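PDB 2O8I: hypothetical protein Atu2327 from Agrobacterium tumefaciens, which is of unknown function but, as an OHCU decarboxylase family member, probably decarboxylates 2-oxo-4-hydroxy-4-carboxy-5-ureidoimidazoline in urate breakdown. Local coordinates for residues L35-H41 and L158-E164. Numbering follows the deposited sequence.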
# COMPACT_ATOMS: atom_id res chain seq x y z
N LEU A 35 6.00 -13.29 -19.94
CA LEU A 35 5.64 -12.82 -18.61
C LEU A 35 6.84 -12.98 -17.66
O LEU A 35 6.94 -13.95 -16.88
CB LEU A 35 4.38 -13.50 -18.09
CG LEU A 35 3.09 -13.17 -18.84
CD1 LEU A 35 1.99 -14.06 -18.36
CD2 LEU A 35 2.73 -11.73 -18.75
N THR A 36 7.76 -12.04 -17.80
CA THR A 36 8.94 -11.96 -16.99
C THR A 36 8.98 -10.55 -16.46
O THR A 36 8.41 -9.65 -17.07
CB THR A 36 10.26 -12.26 -17.79
OG1 THR A 36 10.49 -11.21 -18.74
CG2 THR A 36 10.22 -13.58 -18.46
N ALA A 37 9.65 -10.37 -15.33
CA ALA A 37 9.83 -9.04 -14.81
C ALA A 37 10.51 -8.14 -15.82
O ALA A 37 10.04 -7.05 -16.01
CB ALA A 37 10.60 -9.07 -13.52
N LYS A 38 11.58 -8.58 -16.50
CA LYS A 38 12.26 -7.75 -17.52
C LYS A 38 11.32 -7.27 -18.61
O LYS A 38 11.21 -6.05 -18.85
CB LYS A 38 13.44 -8.47 -18.16
CG LYS A 38 14.76 -8.21 -17.41
CD LYS A 38 16.03 -8.75 -18.22
CE LYS A 38 16.42 -7.86 -19.50
NZ LYS A 38 15.73 -8.29 -20.80
N ALA A 39 10.62 -8.21 -19.25
CA ALA A 39 9.68 -7.89 -20.32
C ALA A 39 8.59 -6.95 -19.82
O ALA A 39 8.45 -5.86 -20.34
CB ALA A 39 9.08 -9.14 -20.94
N VAL A 40 7.84 -7.33 -18.79
CA VAL A 40 6.69 -6.52 -18.37
C VAL A 40 7.14 -5.14 -17.85
O VAL A 40 6.48 -4.12 -18.10
CB VAL A 40 5.82 -7.25 -17.31
CG1 VAL A 40 4.70 -6.37 -16.85
CG2 VAL A 40 5.28 -8.57 -17.84
N HIS A 41 8.28 -5.10 -17.15
CA HIS A 41 8.80 -3.83 -16.67
C HIS A 41 9.18 -2.90 -17.82
O HIS A 41 8.90 -1.71 -17.75
CB HIS A 41 10.02 -4.07 -15.80
CG HIS A 41 10.59 -2.83 -15.19
ND1 HIS A 41 11.67 -2.16 -15.74
CD2 HIS A 41 10.28 -2.16 -14.05
CE1 HIS A 41 11.99 -1.13 -14.98
NE2 HIS A 41 11.15 -1.11 -13.95
N LEU A 158 7.47 -6.28 -9.72
CA LEU A 158 7.45 -7.29 -10.78
C LEU A 158 8.38 -8.47 -10.54
O LEU A 158 7.97 -9.61 -10.74
CB LEU A 158 7.72 -6.67 -12.13
CG LEU A 158 6.54 -5.83 -12.62
CD1 LEU A 158 7.02 -4.86 -13.68
CD2 LEU A 158 5.43 -6.74 -13.14
N ALA A 159 9.61 -8.20 -10.06
CA ALA A 159 10.52 -9.28 -9.68
C ALA A 159 9.99 -10.23 -8.58
O ALA A 159 10.41 -11.38 -8.51
CB ALA A 159 11.87 -8.73 -9.31
N SER A 160 9.08 -9.78 -7.72
CA SER A 160 8.51 -10.71 -6.72
C SER A 160 7.38 -11.57 -7.31
O SER A 160 7.10 -12.66 -6.80
CB SER A 160 8.04 -9.99 -5.45
OG SER A 160 6.98 -9.07 -5.74
N MSE A 161 6.75 -11.08 -8.38
CA MSE A 161 5.61 -11.72 -8.98
C MSE A 161 5.92 -12.60 -10.18
O MSE A 161 5.06 -13.35 -10.60
CB MSE A 161 4.71 -10.66 -9.55
CG MSE A 161 3.81 -9.94 -8.63
SE MSE A 161 3.24 -8.38 -9.73
CE MSE A 161 4.12 -6.93 -8.76
N LEU A 162 7.11 -12.47 -10.76
CA LEU A 162 7.37 -13.03 -12.09
C LEU A 162 8.77 -13.61 -12.14
O LEU A 162 9.61 -13.17 -11.39
CB LEU A 162 7.20 -11.92 -13.14
CG LEU A 162 5.79 -11.43 -13.48
CD1 LEU A 162 5.76 -10.37 -14.53
CD2 LEU A 162 4.88 -12.55 -13.91
N PRO A 163 9.06 -14.55 -13.05
CA PRO A 163 10.49 -14.88 -13.16
C PRO A 163 11.17 -13.67 -13.80
O PRO A 163 10.51 -12.87 -14.48
CB PRO A 163 10.53 -16.09 -14.11
CG PRO A 163 9.12 -16.50 -14.34
CD PRO A 163 8.25 -15.30 -14.03
N GLU A 164 12.47 -13.51 -13.56
CA GLU A 164 13.14 -12.26 -13.95
C GLU A 164 13.37 -12.09 -15.45
O GLU A 164 13.09 -11.01 -15.98
CB GLU A 164 14.43 -12.06 -13.16
CG GLU A 164 14.17 -11.46 -11.76
CD GLU A 164 15.47 -11.22 -11.00
OE1 GLU A 164 16.53 -11.30 -11.68
OE2 GLU A 164 15.41 -10.98 -9.74
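Pro163 and Glu164, in the tail after helix 139-161, meet the amides of Ala37 and Lys38 in the first turn of helix 37-50. The motif is a capped helix N-terminus in an all-helical fold: a Thr36 N-cap, with two further first-turn amides taken by carbonyls of the distant tail.

Two nearly straight backbone hydrogen bonds join the segments (N-H...O 160° and 164°). Ala37 N donates to Pro163 O at 2.8 Å. Lys38 N donates to Glu164 O at 2.9 Å. Thr36, the N-cap, serves the next amide: its OG1 accepts from Ala39 N at 3.0 Å. The OG1 lies between the backbone N and the carbonyl carbon (chi1 67°), which turns it back over the first turn. Three successive N-H groups at the helix start are thus satisfied. The two tail carbonyls also face the positive end of the helix dipole, which is probably favourable.

Apolar contacts add to these bonds. The Ala37 methyl sits against the end of helix 139-161, with its CB 4.0 Å from Leu158 CB. Val40 splits its branches: CG1 meets Leu158 CD2, and CG2 meets Leu162 CD1. It crosses both leucines at about a right angle. Phe11 of helix 4-11 also packs on Leu158 and Leu162. At the tail, Pro163 touches Pro94 of the second subunit, so the contact reaches the dimer interface.

His41 NE2 is hydrogen-bonded to Glu151 O, further back on helix 139-161. Leu158 CD1 lies at the edge of the His41 ring, near its plane, and rests on the backbone, 3.6 Å from His41 CA.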